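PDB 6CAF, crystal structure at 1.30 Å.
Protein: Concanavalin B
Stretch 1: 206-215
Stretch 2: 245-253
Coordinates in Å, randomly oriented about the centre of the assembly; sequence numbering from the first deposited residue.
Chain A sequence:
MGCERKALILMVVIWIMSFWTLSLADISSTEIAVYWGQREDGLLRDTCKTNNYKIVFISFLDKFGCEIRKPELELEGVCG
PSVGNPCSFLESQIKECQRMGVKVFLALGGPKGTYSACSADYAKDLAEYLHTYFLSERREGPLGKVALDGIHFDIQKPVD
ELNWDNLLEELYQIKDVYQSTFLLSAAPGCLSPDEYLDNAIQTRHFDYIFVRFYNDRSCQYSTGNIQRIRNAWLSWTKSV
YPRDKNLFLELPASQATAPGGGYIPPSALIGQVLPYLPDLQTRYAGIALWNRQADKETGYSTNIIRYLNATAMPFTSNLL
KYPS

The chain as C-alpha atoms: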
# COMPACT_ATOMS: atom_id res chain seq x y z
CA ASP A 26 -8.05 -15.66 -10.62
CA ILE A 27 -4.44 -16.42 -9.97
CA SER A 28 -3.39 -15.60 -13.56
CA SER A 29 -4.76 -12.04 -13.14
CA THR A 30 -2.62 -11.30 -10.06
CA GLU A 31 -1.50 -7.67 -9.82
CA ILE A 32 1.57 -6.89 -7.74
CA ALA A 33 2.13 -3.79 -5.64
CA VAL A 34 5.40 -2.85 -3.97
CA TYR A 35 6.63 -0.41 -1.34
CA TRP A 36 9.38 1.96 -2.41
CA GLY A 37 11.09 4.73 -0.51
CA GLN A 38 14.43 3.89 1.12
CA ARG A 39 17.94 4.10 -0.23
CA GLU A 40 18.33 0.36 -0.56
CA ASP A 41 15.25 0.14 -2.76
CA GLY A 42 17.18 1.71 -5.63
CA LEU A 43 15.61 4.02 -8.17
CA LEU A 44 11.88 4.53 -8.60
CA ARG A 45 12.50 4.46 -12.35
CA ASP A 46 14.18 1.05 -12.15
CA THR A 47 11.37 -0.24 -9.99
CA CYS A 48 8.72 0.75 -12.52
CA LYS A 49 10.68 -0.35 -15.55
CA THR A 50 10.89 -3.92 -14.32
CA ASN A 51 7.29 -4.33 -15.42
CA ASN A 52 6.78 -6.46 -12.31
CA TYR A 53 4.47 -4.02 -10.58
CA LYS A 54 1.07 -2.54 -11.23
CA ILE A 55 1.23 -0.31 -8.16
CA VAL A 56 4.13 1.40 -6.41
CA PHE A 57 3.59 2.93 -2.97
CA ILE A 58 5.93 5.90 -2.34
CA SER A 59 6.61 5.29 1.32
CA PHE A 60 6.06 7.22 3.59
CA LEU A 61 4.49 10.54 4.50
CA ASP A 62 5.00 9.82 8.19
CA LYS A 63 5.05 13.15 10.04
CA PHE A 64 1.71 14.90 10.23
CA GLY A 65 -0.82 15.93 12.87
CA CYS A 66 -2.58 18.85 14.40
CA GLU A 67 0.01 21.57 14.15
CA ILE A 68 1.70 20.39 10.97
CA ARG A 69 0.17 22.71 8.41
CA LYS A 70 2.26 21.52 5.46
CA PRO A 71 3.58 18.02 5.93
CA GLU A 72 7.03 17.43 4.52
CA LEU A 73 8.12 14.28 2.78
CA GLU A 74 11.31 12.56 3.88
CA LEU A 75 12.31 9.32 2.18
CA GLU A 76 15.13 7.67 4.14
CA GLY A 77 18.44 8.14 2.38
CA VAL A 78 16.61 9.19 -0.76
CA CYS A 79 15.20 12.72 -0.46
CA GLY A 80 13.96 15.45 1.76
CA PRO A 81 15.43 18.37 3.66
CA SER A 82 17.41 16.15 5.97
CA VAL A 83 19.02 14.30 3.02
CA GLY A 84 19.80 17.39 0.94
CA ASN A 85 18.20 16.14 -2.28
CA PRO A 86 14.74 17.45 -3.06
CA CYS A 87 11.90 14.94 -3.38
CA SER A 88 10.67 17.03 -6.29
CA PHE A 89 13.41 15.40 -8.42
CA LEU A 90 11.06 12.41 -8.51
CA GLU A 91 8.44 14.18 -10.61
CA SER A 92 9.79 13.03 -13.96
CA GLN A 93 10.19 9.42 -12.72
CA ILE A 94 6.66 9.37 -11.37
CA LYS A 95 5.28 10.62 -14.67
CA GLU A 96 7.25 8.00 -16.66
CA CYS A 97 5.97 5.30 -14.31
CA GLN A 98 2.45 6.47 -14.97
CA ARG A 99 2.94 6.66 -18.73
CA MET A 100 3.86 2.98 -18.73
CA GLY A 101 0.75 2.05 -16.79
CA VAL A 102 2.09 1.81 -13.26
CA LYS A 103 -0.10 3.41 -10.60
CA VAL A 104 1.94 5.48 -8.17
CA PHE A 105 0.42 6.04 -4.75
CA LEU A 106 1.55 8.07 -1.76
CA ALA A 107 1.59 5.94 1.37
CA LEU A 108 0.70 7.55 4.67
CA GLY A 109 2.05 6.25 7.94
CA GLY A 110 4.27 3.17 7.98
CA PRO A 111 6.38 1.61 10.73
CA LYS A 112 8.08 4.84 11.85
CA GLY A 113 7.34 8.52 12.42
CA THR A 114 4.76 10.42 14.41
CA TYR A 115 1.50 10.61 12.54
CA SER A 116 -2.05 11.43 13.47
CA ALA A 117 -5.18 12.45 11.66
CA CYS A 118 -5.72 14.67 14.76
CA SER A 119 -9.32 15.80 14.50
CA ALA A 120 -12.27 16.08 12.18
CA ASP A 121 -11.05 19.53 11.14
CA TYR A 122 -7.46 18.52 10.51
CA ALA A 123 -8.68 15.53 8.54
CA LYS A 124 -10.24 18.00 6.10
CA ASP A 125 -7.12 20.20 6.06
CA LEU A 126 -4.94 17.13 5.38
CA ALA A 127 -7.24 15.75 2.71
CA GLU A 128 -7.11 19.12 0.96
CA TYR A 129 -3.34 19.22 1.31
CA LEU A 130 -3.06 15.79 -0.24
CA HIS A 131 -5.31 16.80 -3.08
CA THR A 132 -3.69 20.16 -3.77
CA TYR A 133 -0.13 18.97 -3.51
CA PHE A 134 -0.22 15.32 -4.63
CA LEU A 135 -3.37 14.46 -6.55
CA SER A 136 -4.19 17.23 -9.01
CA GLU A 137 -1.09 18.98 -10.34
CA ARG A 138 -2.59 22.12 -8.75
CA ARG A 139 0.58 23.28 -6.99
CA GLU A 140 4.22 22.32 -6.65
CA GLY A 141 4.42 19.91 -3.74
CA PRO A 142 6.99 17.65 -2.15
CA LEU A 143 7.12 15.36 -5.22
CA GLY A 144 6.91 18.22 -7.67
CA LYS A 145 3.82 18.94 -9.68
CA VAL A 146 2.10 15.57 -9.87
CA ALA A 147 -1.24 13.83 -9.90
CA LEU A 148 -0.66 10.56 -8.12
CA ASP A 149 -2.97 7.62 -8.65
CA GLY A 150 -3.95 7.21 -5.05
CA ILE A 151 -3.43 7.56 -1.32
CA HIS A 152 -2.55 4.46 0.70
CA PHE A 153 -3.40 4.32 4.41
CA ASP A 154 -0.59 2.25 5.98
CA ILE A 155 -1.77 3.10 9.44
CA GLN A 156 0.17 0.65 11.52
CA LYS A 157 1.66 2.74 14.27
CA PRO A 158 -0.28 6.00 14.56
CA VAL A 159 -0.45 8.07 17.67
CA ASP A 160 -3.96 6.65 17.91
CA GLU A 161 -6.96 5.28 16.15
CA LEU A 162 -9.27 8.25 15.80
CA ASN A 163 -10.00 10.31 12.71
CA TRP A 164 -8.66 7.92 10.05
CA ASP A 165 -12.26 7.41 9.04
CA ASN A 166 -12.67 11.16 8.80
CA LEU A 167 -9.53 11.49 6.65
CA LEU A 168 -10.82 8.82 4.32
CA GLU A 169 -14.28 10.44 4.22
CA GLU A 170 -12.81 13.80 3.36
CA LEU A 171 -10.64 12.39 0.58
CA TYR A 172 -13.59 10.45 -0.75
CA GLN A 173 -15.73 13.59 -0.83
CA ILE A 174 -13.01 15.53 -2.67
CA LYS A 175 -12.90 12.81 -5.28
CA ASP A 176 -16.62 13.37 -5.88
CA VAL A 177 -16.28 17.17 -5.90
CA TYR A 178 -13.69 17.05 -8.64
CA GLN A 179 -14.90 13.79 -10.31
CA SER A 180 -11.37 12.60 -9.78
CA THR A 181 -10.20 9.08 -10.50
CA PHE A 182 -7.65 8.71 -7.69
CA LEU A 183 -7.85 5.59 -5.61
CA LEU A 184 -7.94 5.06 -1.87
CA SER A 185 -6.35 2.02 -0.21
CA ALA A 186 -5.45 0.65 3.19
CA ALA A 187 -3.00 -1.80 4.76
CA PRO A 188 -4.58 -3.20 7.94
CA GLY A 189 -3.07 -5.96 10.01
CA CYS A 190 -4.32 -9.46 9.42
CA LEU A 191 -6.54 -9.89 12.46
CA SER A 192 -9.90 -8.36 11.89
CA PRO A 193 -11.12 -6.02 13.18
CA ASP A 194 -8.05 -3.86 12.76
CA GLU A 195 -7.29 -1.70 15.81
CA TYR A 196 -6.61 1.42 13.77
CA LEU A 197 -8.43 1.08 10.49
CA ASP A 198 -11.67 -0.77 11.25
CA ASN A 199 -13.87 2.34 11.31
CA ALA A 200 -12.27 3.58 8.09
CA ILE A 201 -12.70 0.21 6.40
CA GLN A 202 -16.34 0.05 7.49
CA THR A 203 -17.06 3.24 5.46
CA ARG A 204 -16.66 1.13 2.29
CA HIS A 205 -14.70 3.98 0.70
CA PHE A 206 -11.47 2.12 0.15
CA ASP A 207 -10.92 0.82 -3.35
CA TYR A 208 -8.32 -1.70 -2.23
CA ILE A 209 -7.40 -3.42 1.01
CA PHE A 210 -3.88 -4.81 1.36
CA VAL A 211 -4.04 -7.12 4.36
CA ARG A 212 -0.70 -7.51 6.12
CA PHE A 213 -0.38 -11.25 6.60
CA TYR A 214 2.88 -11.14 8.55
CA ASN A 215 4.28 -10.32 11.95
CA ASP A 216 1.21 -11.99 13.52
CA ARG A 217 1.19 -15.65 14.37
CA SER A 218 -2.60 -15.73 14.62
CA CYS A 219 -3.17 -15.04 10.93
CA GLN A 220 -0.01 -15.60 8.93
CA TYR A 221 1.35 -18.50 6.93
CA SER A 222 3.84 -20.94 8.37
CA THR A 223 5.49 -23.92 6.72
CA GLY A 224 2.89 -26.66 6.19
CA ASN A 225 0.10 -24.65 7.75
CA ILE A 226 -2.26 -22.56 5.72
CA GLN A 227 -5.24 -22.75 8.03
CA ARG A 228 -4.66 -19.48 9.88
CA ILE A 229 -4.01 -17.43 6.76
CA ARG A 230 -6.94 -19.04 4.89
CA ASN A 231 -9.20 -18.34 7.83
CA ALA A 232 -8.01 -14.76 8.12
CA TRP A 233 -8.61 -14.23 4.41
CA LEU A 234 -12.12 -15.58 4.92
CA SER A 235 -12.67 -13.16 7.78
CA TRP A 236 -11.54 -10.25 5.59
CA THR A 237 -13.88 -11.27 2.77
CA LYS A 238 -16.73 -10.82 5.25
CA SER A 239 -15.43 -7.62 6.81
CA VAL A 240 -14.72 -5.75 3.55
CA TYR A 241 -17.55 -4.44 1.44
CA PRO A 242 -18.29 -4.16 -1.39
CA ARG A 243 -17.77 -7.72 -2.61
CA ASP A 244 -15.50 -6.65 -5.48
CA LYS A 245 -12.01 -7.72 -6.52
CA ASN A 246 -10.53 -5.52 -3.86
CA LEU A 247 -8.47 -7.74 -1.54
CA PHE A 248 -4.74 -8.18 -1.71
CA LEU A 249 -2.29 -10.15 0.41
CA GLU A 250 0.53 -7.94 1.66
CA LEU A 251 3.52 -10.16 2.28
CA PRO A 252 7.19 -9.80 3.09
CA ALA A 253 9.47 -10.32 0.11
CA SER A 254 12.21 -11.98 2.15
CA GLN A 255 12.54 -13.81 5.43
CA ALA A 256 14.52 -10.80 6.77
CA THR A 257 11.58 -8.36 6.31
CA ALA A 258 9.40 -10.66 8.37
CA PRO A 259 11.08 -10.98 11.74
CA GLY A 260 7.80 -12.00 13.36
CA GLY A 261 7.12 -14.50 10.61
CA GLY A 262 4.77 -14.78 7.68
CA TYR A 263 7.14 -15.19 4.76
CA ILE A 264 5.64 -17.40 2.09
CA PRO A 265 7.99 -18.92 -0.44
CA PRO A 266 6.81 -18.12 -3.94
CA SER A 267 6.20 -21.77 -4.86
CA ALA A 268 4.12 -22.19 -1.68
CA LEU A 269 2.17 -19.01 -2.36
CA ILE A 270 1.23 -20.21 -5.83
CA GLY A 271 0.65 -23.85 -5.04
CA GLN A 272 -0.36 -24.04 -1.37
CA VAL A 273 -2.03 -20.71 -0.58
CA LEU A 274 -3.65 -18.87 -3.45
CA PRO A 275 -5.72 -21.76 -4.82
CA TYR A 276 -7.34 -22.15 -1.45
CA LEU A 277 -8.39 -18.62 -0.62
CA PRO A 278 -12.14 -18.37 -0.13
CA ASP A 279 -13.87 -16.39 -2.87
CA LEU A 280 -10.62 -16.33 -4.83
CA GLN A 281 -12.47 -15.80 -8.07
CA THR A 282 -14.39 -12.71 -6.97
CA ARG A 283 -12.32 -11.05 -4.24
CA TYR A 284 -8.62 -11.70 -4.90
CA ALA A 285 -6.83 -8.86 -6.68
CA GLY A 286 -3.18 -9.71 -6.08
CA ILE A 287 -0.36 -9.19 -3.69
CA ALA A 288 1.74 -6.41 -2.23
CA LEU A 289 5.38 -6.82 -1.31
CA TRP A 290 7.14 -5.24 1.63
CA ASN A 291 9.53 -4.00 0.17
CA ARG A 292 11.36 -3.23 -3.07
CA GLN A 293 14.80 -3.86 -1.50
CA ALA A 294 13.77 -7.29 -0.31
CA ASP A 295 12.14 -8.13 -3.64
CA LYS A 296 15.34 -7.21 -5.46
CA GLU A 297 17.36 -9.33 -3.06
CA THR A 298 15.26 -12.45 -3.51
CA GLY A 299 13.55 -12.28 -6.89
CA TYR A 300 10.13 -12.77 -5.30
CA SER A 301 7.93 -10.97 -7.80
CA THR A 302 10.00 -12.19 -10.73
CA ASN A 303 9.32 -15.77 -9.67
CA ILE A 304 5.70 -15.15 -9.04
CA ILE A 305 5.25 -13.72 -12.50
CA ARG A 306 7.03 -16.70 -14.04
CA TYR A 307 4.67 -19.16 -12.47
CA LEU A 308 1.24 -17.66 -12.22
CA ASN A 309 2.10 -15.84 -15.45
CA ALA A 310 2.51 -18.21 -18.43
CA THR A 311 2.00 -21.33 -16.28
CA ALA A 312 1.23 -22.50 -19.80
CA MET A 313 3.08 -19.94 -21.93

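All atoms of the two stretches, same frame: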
# COMPACT_ATOMS: atom_id res chain seq x y z
N PHE A 206 -12.70 2.58 0.74
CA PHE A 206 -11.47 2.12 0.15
C PHE A 206 -11.73 1.32 -1.12
O PHE A 206 -12.57 0.42 -1.15
CB PHE A 206 -10.63 1.27 1.10
CG PHE A 206 -10.03 2.01 2.26
CD1 PHE A 206 -9.10 3.00 2.06
CD2 PHE A 206 -10.38 1.69 3.57
CE1 PHE A 206 -8.51 3.65 3.12
CE2 PHE A 206 -9.79 2.36 4.63
CZ PHE A 206 -8.85 3.33 4.41
N ASP A 207 -10.96 1.63 -2.15
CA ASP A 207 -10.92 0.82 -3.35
C ASP A 207 -10.23 -0.52 -3.16
O ASP A 207 -10.66 -1.53 -3.74
CB ASP A 207 -10.24 1.59 -4.49
CG ASP A 207 -10.99 2.86 -4.86
OD1 ASP A 207 -12.00 2.69 -5.58
OD2 ASP A 207 -10.55 3.94 -4.43
N TYR A 208 -9.15 -0.52 -2.39
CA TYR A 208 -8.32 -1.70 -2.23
C TYR A 208 -7.93 -1.85 -0.77
O TYR A 208 -7.62 -0.85 -0.11
CB TYR A 208 -7.03 -1.58 -3.01
CG TYR A 208 -7.11 -1.41 -4.48
CD1 TYR A 208 -8.00 -2.13 -5.24
CD2 TYR A 208 -6.19 -0.59 -5.13
CE1 TYR A 208 -8.03 -1.99 -6.64
CE2 TYR A 208 -6.15 -0.49 -6.51
CZ TYR A 208 -7.11 -1.15 -7.27
OH TYR A 208 -7.04 -1.01 -8.65
N ILE A 209 -7.88 -3.10 -0.32
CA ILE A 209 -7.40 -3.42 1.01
C ILE A 209 -6.25 -4.41 0.87
O ILE A 209 -6.41 -5.48 0.28
CB ILE A 209 -8.52 -4.06 1.87
CG1 ILE A 209 -9.76 -3.17 1.93
CG2 ILE A 209 -8.00 -4.41 3.24
CD1 ILE A 209 -9.57 -1.89 2.67
N PHE A 210 -5.10 -4.02 1.39
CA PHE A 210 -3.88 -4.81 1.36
C PHE A 210 -3.64 -5.36 2.77
O PHE A 210 -3.13 -4.65 3.64
CB PHE A 210 -2.71 -3.91 0.93
CG PHE A 210 -2.80 -3.41 -0.47
CD1 PHE A 210 -3.50 -2.26 -0.78
CD2 PHE A 210 -2.21 -4.11 -1.51
CE1 PHE A 210 -3.58 -1.81 -2.08
CE2 PHE A 210 -2.29 -3.66 -2.81
CZ PHE A 210 -3.01 -2.52 -3.11
N VAL A 211 -4.08 -6.58 3.02
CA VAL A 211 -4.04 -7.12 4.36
C VAL A 211 -2.63 -7.62 4.66
O VAL A 211 -2.09 -8.44 3.91
CB VAL A 211 -5.05 -8.25 4.49
CG1 VAL A 211 -5.01 -8.82 5.90
CG2 VAL A 211 -6.46 -7.77 4.19
N ARG A 212 -2.07 -7.17 5.77
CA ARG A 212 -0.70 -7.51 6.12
C ARG A 212 -0.63 -8.84 6.86
O ARG A 212 -0.80 -8.92 8.08
CB ARG A 212 -0.07 -6.40 6.95
CG ARG A 212 0.07 -5.11 6.19
CD ARG A 212 0.79 -4.02 6.95
NE ARG A 212 -0.10 -3.33 7.83
CZ ARG A 212 -0.15 -3.46 9.15
NH1 ARG A 212 0.66 -4.26 9.79
NH2 ARG A 212 -1.04 -2.76 9.82
N PHE A 213 -0.41 -9.89 6.08
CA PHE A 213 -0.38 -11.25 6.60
C PHE A 213 1.04 -11.61 7.07
O PHE A 213 1.65 -12.55 6.59
CB PHE A 213 -0.85 -12.27 5.53
CG PHE A 213 -2.32 -12.18 5.20
CD1 PHE A 213 -3.28 -12.69 6.05
CD2 PHE A 213 -2.74 -11.61 4.03
CE1 PHE A 213 -4.62 -12.65 5.74
CE2 PHE A 213 -4.08 -11.56 3.72
CZ PHE A 213 -5.02 -12.06 4.59
N TYR A 214 1.56 -10.84 8.03
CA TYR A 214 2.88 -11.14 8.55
C TYR A 214 3.04 -10.40 9.86
O TYR A 214 2.25 -9.49 10.19
CB TYR A 214 3.98 -10.75 7.52
CG TYR A 214 3.99 -9.31 7.07
CD1 TYR A 214 3.18 -8.87 6.07
CD2 TYR A 214 4.91 -8.40 7.58
CE1 TYR A 214 3.19 -7.55 5.66
CE2 TYR A 214 4.98 -7.09 7.11
CZ TYR A 214 4.09 -6.66 6.17
OH TYR A 214 4.13 -5.35 5.72
N ASN A 215 4.06 -10.81 10.60
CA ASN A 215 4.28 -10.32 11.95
C ASN A 215 3.05 -10.52 12.86
O ASN A 215 2.79 -9.73 13.77
CB ASN A 215 4.82 -8.88 11.92
CG ASN A 215 6.24 -8.77 11.24
OD1 ASN A 215 7.04 -9.75 11.19
ND2 ASN A 215 6.53 -7.58 10.68
N LYS A 245 -13.37 -7.22 -6.49
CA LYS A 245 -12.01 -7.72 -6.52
C LYS A 245 -11.10 -6.69 -5.90
O LYS A 245 -10.42 -5.95 -6.60
CB LYS A 245 -11.63 -8.02 -7.95
CG LYS A 245 -10.47 -8.93 -8.14
CD LYS A 245 -10.39 -9.61 -9.52
CE LYS A 245 -11.52 -10.61 -9.69
NZ LYS A 245 -11.24 -11.64 -10.72
N ASN A 246 -11.12 -6.64 -4.58
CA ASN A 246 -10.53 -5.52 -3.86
C ASN A 246 -9.60 -5.93 -2.73
O ASN A 246 -9.15 -5.05 -2.01
CB ASN A 246 -11.60 -4.56 -3.36
CG ASN A 246 -12.65 -5.21 -2.48
OD1 ASN A 246 -12.50 -6.33 -2.01
ND2 ASN A 246 -13.75 -4.46 -2.24
N LEU A 247 -9.29 -7.23 -2.62
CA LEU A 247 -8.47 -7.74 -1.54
C LEU A 247 -7.13 -8.23 -2.06
O LEU A 247 -7.06 -9.00 -3.01
CB LEU A 247 -9.14 -8.85 -0.78
CG LEU A 247 -10.43 -8.56 -0.10
CD1 LEU A 247 -10.90 -9.81 0.65
CD2 LEU A 247 -10.27 -7.40 0.83
N PHE A 248 -6.08 -7.77 -1.40
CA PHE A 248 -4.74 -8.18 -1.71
C PHE A 248 -4.09 -8.77 -0.47
O PHE A 248 -4.41 -8.35 0.65
CB PHE A 248 -3.87 -7.00 -2.10
CG PHE A 248 -4.25 -6.29 -3.36
CD1 PHE A 248 -5.34 -5.45 -3.40
CD2 PHE A 248 -3.44 -6.40 -4.50
CE1 PHE A 248 -5.64 -4.74 -4.55
CE2 PHE A 248 -3.76 -5.71 -5.66
CZ PHE A 248 -4.85 -4.85 -5.66
N LEU A 249 -3.16 -9.71 -0.68
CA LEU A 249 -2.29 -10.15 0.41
C LEU A 249 -1.03 -9.32 0.40
O LEU A 249 -0.27 -9.35 -0.59
CB LEU A 249 -1.87 -11.61 0.27
CG LEU A 249 -2.99 -12.63 0.26
CD1 LEU A 249 -3.46 -12.88 -1.18
CD2 LEU A 249 -2.48 -13.95 0.83
N GLU A 250 -0.76 -8.60 1.49
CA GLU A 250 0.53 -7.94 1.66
C GLU A 250 1.45 -8.89 2.41
O GLU A 250 1.09 -9.39 3.48
CB GLU A 250 0.44 -6.60 2.37
CG GLU A 250 1.78 -5.95 2.50
CD GLU A 250 1.73 -4.58 3.10
OE1 GLU A 250 0.88 -3.80 2.64
OE2 GLU A 250 2.61 -4.25 3.93
N LEU A 251 2.61 -9.13 1.82
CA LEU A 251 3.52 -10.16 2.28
C LEU A 251 4.94 -9.60 2.28
O LEU A 251 5.28 -8.69 1.52
CB LEU A 251 3.48 -11.33 1.29
CG LEU A 251 2.14 -12.07 1.21
CD1 LEU A 251 2.14 -13.05 0.04
CD2 LEU A 251 1.84 -12.72 2.53
N PRO A 252 5.79 -10.19 3.12
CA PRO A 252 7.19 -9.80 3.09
C PRO A 252 7.90 -10.47 1.93
O PRO A 252 7.65 -11.63 1.64
CB PRO A 252 7.73 -10.32 4.42
CG PRO A 252 6.85 -11.45 4.78
CD PRO A 252 5.52 -11.21 4.14
N ALA A 253 8.81 -9.75 1.28
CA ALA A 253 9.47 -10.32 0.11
C ALA A 253 10.72 -11.11 0.44
O ALA A 253 11.33 -11.67 -0.46
CB ALA A 253 9.77 -9.25 -0.92
O HOH W 1 -13.83 -1.63 -2.90

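Two neighbouring parallel β-strands, 208-212 and 247-252, are joined by a ladder of five backbone hydrogen bonds, with aromatic packing and a buried tyrosine-glutamate hydrogen bond on one face of the sheet and aliphatic packing on the other. The strands run in the same direction at 35° to one another, and the contact buries 765 Å² in total.

The ladder alternates in the manner of parallel sheets, odd-numbered residues of the first strand bonding to even-numbered residues of the second. Ile209 N donates to Asn246 O (2.9 Å), and Phe248 N returns a bond to Ile209 O (2.9 Å). Val211 then repeats the pattern, its N reaching Phe248 O at 3.0 Å and its O accepting from Glu250 N at 2.8 Å. Phe213 N closes the series on Glu250 O (3.0 Å), carrying the pairing one residue past the end of the first strand. A CA-H...O contact from Tyr208 CA to Asn246 O (3.5 Å) supplements the first rung.

Phe210, Phe248, Arg212 and Glu250 share one face. Here the Phe210 and Phe248 rings form an offset stack, with centroids 4.1 Å apart and planes at 23°; Phe210 CE2 lies 3.3 Å from Phe248 CG. Phe248 also turns its edge toward the face of Tyr208, the planes meeting at 76° and Tyr208 CD1 approaching Phe248 CE1 to 3.6 Å. A flat, broad side chain suits this position because it can offer a face to one neighbour and an edge to the other.

Farther along this face, the extended Glu250 side chain (chi1 and chi2 both t) brings its carboxylate to Tyr214, whose OH donates to Glu250 OE2 at 2.6 Å. This short bond gives a buried acidic oxygen a polar partner, while OE1 is hydrogen-bonded elsewhere in the structure. The methylene portion of Arg212 packs alongside, CG lying 3.5 Å from Glu250 OE2. Tyr214 combines polar and apolar roles: its ring lays one face over Pro252 N, and its CB touches Pro252 CD at 3.7 Å.

On the opposite face, Ile209 and Val211 pair with Leu247 and Leu249, and branched aliphatic side chains fill the buried space. Ile209 CB meets Leu247 CD2 at 3.9 Å. Phe213 extends this apolar packing, its CE2 lying 3.8 Å from Leu249 CG.

At the start of the pairing, water 1 links the stretches, donating to Phe206 O (3.0 Å) and accepting from Asn246 ND2 (2.9 Å).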